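Local atomic coordinates of recombinant Amphinase-2 (Rana pipiens, PDB entry 2P6Z), a protein that cleaves RNA as a secreted endonuclease of the pancreatic ribonuclease family, acting on poly(U), poly(C) and ribosomal RNA, and is toxic to cultured tumour cells. Residues Thr47-Thr52 against Gln73-Thr78; Thr93-Cys98 against Val110-Cys115. All coordinates share one frame; numbering follows the deposited sequence. Where two conformers were deposited one is given.

Contact 1 of 2, residues Thr47-Thr52 against Gln73-Thr78; sequences TFIHST and QQFTLT. With NA (sodium ion), chain C.
His-50 NE2 and Thr-78 OG1 lie 2.5 Å apart in a short hydrogen bond, with the hydroxyl near the plane of the imidazole at its edge. The histidine CG is anti to its carbonyl carbon (chi1 -65°), which carries the ring along the sheet past Thr-76 to the hydroxyl of Thr-78. On the way CD2 passes 4.1 Å from the methyl CG2 of Thr-76. ND1 is hydrogen-bonded to the carbonyl of Gln-20, so both ring nitrogens have partners and the rotation of the ring is fixed.

Beneath this runs an antiparallel strand pair. Phe-48 and Thr-78 form a hydrogen-bonded pair: Phe-48 N gives a nearly straight bond to Thr-78 O (2.8 Å), and Thr-78 N returns one to Phe-48 O. The same Thr-78 O also receives a CA-H contact from Thr-47. Further on, His-50 N bonds Thr-76 O at 2.9 Å, and a water joins His-50 O to Thr-76 N, accepting from the amide and donating to the carbonyl.

On the face of Ile-49 and Leu-77 the contact is apolar: Ile-49 CG1 lies alongside Leu-77 CD2 at 3.8 Å. The CG2 branch of Ile-49 meets Phe-75 CD2, also at 3.8 Å, approaching the ring obliquely. Separately, Ser-51 OG comes to the edge of that ring, 3.5 Å from CE2, and donates to Thr-52 O. Val-56 of helix 53-57 packs against Ile-49, Ser-51 and Phe-75.

These strands belong to the central sheet of the ribonuclease A fold. Thr-47 itself probably contacts substrate, and its O is hydrogen-bonded to ND1 of His-16. The ladder of bonds between the strands probably helps hold the one whose Thr-47 carbonyl orients His-16, by similarity the proton acceptor.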
loop_
_atom_site.group_PDB
_atom_site.type_symbol
_atom_site.label_atom_id
_atom_site.label_comp_id
_atom_site.label_asym_id
_atom_site.label_seq_id
_atom_site.Cartn_x
_atom_site.Cartn_y
_atom_site.Cartn_z
ATOM N N THR A 47 3.471 -2.546 -3.757
ATOM C CA THR A 47 3.952 -2.489 -2.391
ATOM C C THR A 47 2.783 -2.638 -1.433
ATOM O O THR A 47 1.818 -1.861 -1.487
ATOM C CB THR A 47 4.653 -1.162 -2.132
ATOM O OG1 THR A 47 5.689 -0.983 -3.113
ATOM C CG2 THR A 47 5.262 -1.146 -0.713
ATOM N N PHE A 48 2.879 -3.649 -0.571
ATOM C CA PHE A 48 1.875 -3.925 0.460
ATOM C C PHE A 48 2.394 -3.503 1.832
ATOM O O PHE A 48 3.529 -3.827 2.200
ATOM C CB PHE A 48 1.506 -5.410 0.430
ATOM C CG PHE A 48 0.827 -5.832 -0.856
ATOM C CD1 PHE A 48 1.578 -6.300 -1.941
ATOM C CD2 PHE A 48 -0.560 -5.726 -0.992
ATOM C CE1 PHE A 48 0.956 -6.669 -3.135
ATOM C CE2 PHE A 48 -1.188 -6.097 -2.172
ATOM C CZ PHE A 48 -0.439 -6.564 -3.245
ATOM N N ILE A 49 1.575 -2.743 2.556
ATOM C CA ILE A 49 1.886 -2.291 3.907
ATOM C C ILE A 49 1.264 -3.268 4.905
ATOM O O ILE A 49 0.043 -3.474 4.920
ATOM C CB ILE A 49 1.336 -0.855 4.187
ATOM C CG1 ILE A 49 1.773 0.134 3.094
ATOM C CG2 ILE A 49 1.794 -0.357 5.581
ATOM C CD1 ILE A 49 0.775 1.258 2.810
ATOM N N HIS A 50 2.112 -3.885 5.717
ATOM C CA HIS A 50 1.648 -4.783 6.769
ATOM C C HIS A 50 1.314 -3.960 7.999
ATOM O O HIS A 50 2.160 -3.753 8.872
ATOM C CB HIS A 50 2.724 -5.807 7.111
ATOM C CG HIS A 50 3.034 -6.752 5.995
ATOM N ND1 HIS A 50 2.465 -8.001 5.904
ATOM C CD2 HIS A 50 3.841 -6.626 4.916
ATOM C CE1 HIS A 50 2.907 -8.608 4.816
ATOM N NE2 HIS A 50 3.749 -7.798 4.203
ATOM N N SER A 51 0.085 -3.474 8.068
ATOM C CA SER A 51 -0.306 -2.603 9.172
ATOM C C SER A 51 -1.806 -2.646 9.372
ATOM O O SER A 51 -2.552 -2.920 8.433
ATOM C CB SER A 51 0.096 -1.149 8.876
ATOM O OG SER A 51 -0.241 -0.296 9.956
ATOM N N THR A 52 -2.235 -2.356 10.600
ATOM C CA THR A 52 -3.602 -1.913 10.823
ATOM C C THR A 52 -3.827 -0.614 10.041
ATOM O O THR A 52 -2.875 0.124 9.752
ATOM C CB THR A 52 -3.893 -1.723 12.319
ATOM O OG1 THR A 52 -2.822 -0.999 12.922
ATOM C CG2 THR A 52 -3.978 -3.088 13.000
ATOM N N GLN A 73 6.924 7.026 11.121
ATOM C CA GLN A 73 7.511 5.753 11.502
ATOM C C GLN A 73 7.672 4.848 10.295
ATOM O O GLN A 73 7.079 5.084 9.237
ATOM C CB GLN A 73 6.699 5.079 12.617
ATOM C CG GLN A 73 6.944 5.731 13.978
ATOM C CD GLN A 73 6.101 5.151 15.091
ATOM O OE1 GLN A 73 5.453 5.889 15.832
ATOM N NE2 GLN A 73 6.112 3.828 15.228
ATOM N N GLN A 74 8.515 3.833 10.439
ATOM C CA GLN A 74 8.704 2.872 9.366
ATOM C C GLN A 74 7.644 1.779 9.444
ATOM O O GLN A 74 7.111 1.485 10.519
ATOM C CB GLN A 74 10.101 2.260 9.412
ATOM C CG GLN A 74 11.213 3.275 9.194
ATOM C CD GLN A 74 12.572 2.636 9.164
ATOM O OE1 GLN A 74 12.834 1.724 8.375
ATOM N NE2 GLN A 74 13.454 3.109 10.021
ATOM N N PHE A 75 7.348 1.184 8.296
ATOM C CA PHE A 75 6.363 0.112 8.220
ATOM C C PHE A 75 7.050 -1.101 7.632
ATOM O O PHE A 75 8.019 -0.963 6.888
ATOM C CB PHE A 75 5.178 0.520 7.323
ATOM C CG PHE A 75 4.236 1.500 7.961
ATOM C CD1 PHE A 75 4.371 2.862 7.734
ATOM C CD2 PHE A 75 3.200 1.057 8.781
ATOM C CE1 PHE A 75 3.507 3.774 8.329
ATOM C CE2 PHE A 75 2.328 1.956 9.374
ATOM C CZ PHE A 75 2.483 3.323 9.153
ATOM N N THR A 76 6.557 -2.288 7.983
ATOM C CA THR A 76 6.950 -3.506 7.289
ATOM C C THR A 76 6.226 -3.554 5.936
ATOM O O THR A 76 4.990 -3.428 5.875
ATOM C CB THR A 76 6.610 -4.767 8.107
ATOM O OG1 THR A 76 7.290 -4.716 9.373
ATOM C CG2 THR A 76 7.074 -5.996 7.365
ATOM N N LEU A 77 7.007 -3.737 4.871
ATOM C CA LEU A 77 6.506 -3.683 3.498
ATOM C C LEU A 77 6.867 -4.934 2.702
ATOM O O LEU A 77 8.022 -5.359 2.700
ATOM C CB LEU A 77 7.089 -2.463 2.765
ATOM C CG LEU A 77 6.978 -1.067 3.379
ATOM C CD1 LEU A 77 7.767 -0.072 2.536
ATOM C CD2 LEU A 77 5.513 -0.637 3.532
ATOM N N THR A 78 5.890 -5.499 2.006
ATOM C CA THR A 78 6.167 -6.564 1.046
ATOM C C THR A 78 6.098 -5.985 -0.353
ATOM O O THR A 78 5.137 -5.298 -0.687
ATOM C CB THR A 78 5.195 -7.752 1.173
ATOM O OG1 THR A 78 5.432 -8.415 2.415
ATOM C CG2 THR A 78 5.401 -8.764 0.035
HETATM NA NA NA C . 14.643 -0.083 7.057
HETATM O O HOH W 1 4.148 -2.040 9.579
HETATM O O HOH W 2 15.345 -0.390 9.316
HETATM O O HOH W 3 15.439 1.104 5.190
#

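Contact 2 of 2, residues Thr93-Cys98 against Val110-Cys115; sequences TTNFIC and VKTGKC. With NA (sodium ion), chain C.
Cys-98 O accepts two backbone donors across the hairpin, Val-110 N at 2.9 Å and Lys-111 N at a longer 3.3 Å, the signature of a classic beta bulge. Cys-98 N gives a 2.8 Å bond to Lys-111 O. Gly-113 N reaches Phe-96 O at 2.6 Å, coming from well above the carbonyl plane. Lys-111 doubles back through bends at chi3 and chi4, and its NZ donates to Thr-112 O and Lys-114 O, tying down the C-terminal tail. Thr-94 O binds the sodium ion at 2.5 Å.

Lys-114 crosses the Phe-96 ring: CE sits over the centre of one face, 3.5 Å from the centroid, and NZ makes a cation-pi contact at 3.9 Å while bonding Ser-71 O. With an alanine in place of Phe-96, the lysine would probably lose its aromatic face and its methylenes would be freer to turn, though Ser-71 O could still hold NZ.

Cys-98 SG is bonded to Cys-115 SG at 2.0 Å, with Val-110 CB against it. As in the related frog ribonuclease onconase, a disulfide fastens the very C terminus; the carbonyls of Thr-112 and Lys-114 draw on the Lys-111 ammonium, so side-chain charge also holds the tail.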
loop_
_atom_site.group_PDB
_atom_site.type_symbol
_atom_site.label_atom_id
_atom_site.label_comp_id
_atom_site.label_asym_id
_atom_site.label_seq_id
_atom_site.Cartn_x
_atom_site.Cartn_y
_atom_site.Cartn_z
ATOM N N THR A 93 10.820 -5.555 3.569
ATOM C CA THR A 93 11.724 -4.631 4.208
ATOM C C THR A 93 10.914 -3.705 5.099
ATOM O O THR A 93 9.671 -3.771 5.150
ATOM C CB THR A 93 12.587 -3.850 3.159
ATOM O OG1 THR A 93 13.747 -3.297 3.799
ATOM C CG2 THR A 93 11.784 -2.759 2.457
ATOM N N THR A 94 11.617 -2.875 5.843
ATOM C CA THR A 94 10.949 -1.812 6.563
ATOM C C THR A 94 11.455 -0.516 5.980
ATOM O O THR A 94 12.635 -0.397 5.600
ATOM C CB THR A 94 11.213 -1.883 8.071
ATOM O OG1 THR A 94 12.627 -1.890 8.298
ATOM C CG2 THR A 94 10.621 -3.159 8.643
ATOM N N ASN A 95 10.546 0.443 5.879
ATOM C CA ASN A 95 10.867 1.782 5.420
ATOM C C ASN A 95 9.705 2.706 5.732
ATOM O O ASN A 95 8.590 2.255 6.033
ATOM C CB ASN A 95 11.180 1.799 3.913
ATOM C CG ASN A 95 12.074 2.968 3.508
ATOM O OD1 ASN A 95 12.319 3.882 4.290
ATOM N ND2 ASN A 95 12.557 2.941 2.278
ATOM N N PHE A 96 9.983 4.002 5.675
ATOM C CA PHE A 96 8.951 5.004 5.667
ATOM C C PHE A 96 8.202 4.857 4.344
ATOM O O PHE A 96 8.681 4.199 3.405
ATOM C CB PHE A 96 9.562 6.410 5.771
ATOM C CG PHE A 96 10.459 6.598 6.970
ATOM C CD1 PHE A 96 11.843 6.520 6.835
ATOM C CD2 PHE A 96 9.916 6.852 8.231
ATOM C CE1 PHE A 96 12.687 6.687 7.943
ATOM C CE2 PHE A 96 10.749 7.023 9.347
ATOM C CZ PHE A 96 12.130 6.938 9.200
ATOM N N ILE A 97 7.015 5.440 4.287
ATOM C CA ILE A 97 6.279 5.517 3.026
ATOM C C ILE A 97 5.854 6.951 2.755
ATOM O O ILE A 97 5.754 7.766 3.676
ATOM C CB ILE A 97 5.054 4.577 2.989
ATOM C CG1 ILE A 97 4.080 4.887 4.145
ATOM C CG2 ILE A 97 5.509 3.109 2.963
ATOM C CD1 ILE A 97 2.772 4.039 4.103
ATOM N N CYS A 98 5.615 7.240 1.480
ATOM C CA CYS A 98 5.110 8.523 1.034
ATOM C C CYS A 98 3.742 8.298 0.392
ATOM O O CYS A 98 3.634 7.546 -0.574
ATOM C CB CYS A 98 6.073 9.122 0.003
ATOM S SG CYS A 98 5.530 10.689 -0.674
ATOM N N VAL A 110 2.624 6.797 -3.201
ATOM C CA VAL A 110 3.561 7.534 -4.046
ATOM C C VAL A 110 4.878 6.780 -4.187
ATOM O O VAL A 110 5.313 6.484 -5.299
ATOM C CB VAL A 110 3.797 8.978 -3.512
ATOM C CG1 VAL A 110 4.847 9.754 -4.361
ATOM C CG2 VAL A 110 2.455 9.745 -3.426
ATOM N N LYS A 111 5.523 6.499 -3.060
ATOM C CA LYS A 111 6.819 5.850 -3.072
ATOM C C LYS A 111 7.135 5.272 -1.699
ATOM O O LYS A 111 6.552 5.675 -0.686
ATOM C CB LYS A 111 7.914 6.833 -3.530
ATOM C CG LYS A 111 8.259 7.941 -2.520
ATOM C CD LYS A 111 9.300 8.956 -3.043
ATOM C CE LYS A 111 10.742 8.423 -3.007
ATOM N NZ LYS A 111 11.242 8.107 -1.634
ATOM N N THR A 112 8.040 4.299 -1.673
ATOM C CA THR A 112 8.667 3.868 -0.428
ATOM C C THR A 112 9.701 4.920 -0.036
ATOM O O THR A 112 10.261 5.607 -0.903
ATOM C CB THR A 112 9.398 2.528 -0.606
ATOM O OG1 THR A 112 10.426 2.689 -1.594
ATOM C CG2 THR A 112 8.439 1.439 -1.049
ATOM N N GLY A 113 9.975 5.030 1.263
ATOM C CA GLY A 113 10.889 6.051 1.767
ATOM C C GLY A 113 10.132 7.340 2.021
ATOM O O GLY A 113 8.912 7.400 1.815
ATOM N N LYS A 114 10.841 8.367 2.481
ATOM C CA LYS A 114 10.225 9.683 2.704
ATOM C C LYS A 114 9.870 10.338 1.356
ATOM O O LYS A 114 10.453 9.991 0.320
ATOM C CB LYS A 114 11.155 10.604 3.505
ATOM C CG LYS A 114 11.568 10.085 4.880
ATOM C CD LYS A 114 10.537 10.397 5.947
ATOM C CE LYS A 114 11.120 10.194 7.340
ATOM N NZ LYS A 114 10.071 10.424 8.364
ATOM N N CYS A 115 8.910 11.267 1.378
ATOM C CA CYS A 115 8.499 11.982 0.161
ATOM C C CYS A 115 9.649 12.784 -0.441
ATOM O O CYS A 115 9.721 12.921 -1.668
ATOM C CB CYS A 115 7.307 12.894 0.437
ATOM S SG CYS A 115 5.762 11.997 0.864
ATOM O OXT CYS A 115 10.519 13.278 0.292
HETATM NA NA NA C . 14.643 -0.083 7.057
HETATM O O HOH W 2 15.345 -0.390 9.316
HETATM O O HOH W 3 15.439 1.104 5.190
#

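Overall arrangement
From the N terminus, helix 5-16 leads towards strand 45-50, where contact 1 opens. The chain then passes through helix 53-57 and strand 66-70 before strand 75-84 returns to close that loop. Contact 2 comes later, in series: strand 87-102 turns back into strand 105-112, and residues 110-112 complete the hairpin while 113-115 run on to the C terminus. Neither contact nests in or crosses the other, yet they join directly, because strands 75-84 and 87-102 are neighbours in one sheet. Backbone hydrogen bonds run from Leu-77 N to Thr-93 O (2.7 Å) and from Phe-75 N to Asn-95 O. A sodium ion spans this seam, bound by Gln-74 OE1, by Thr-94 and by two waters.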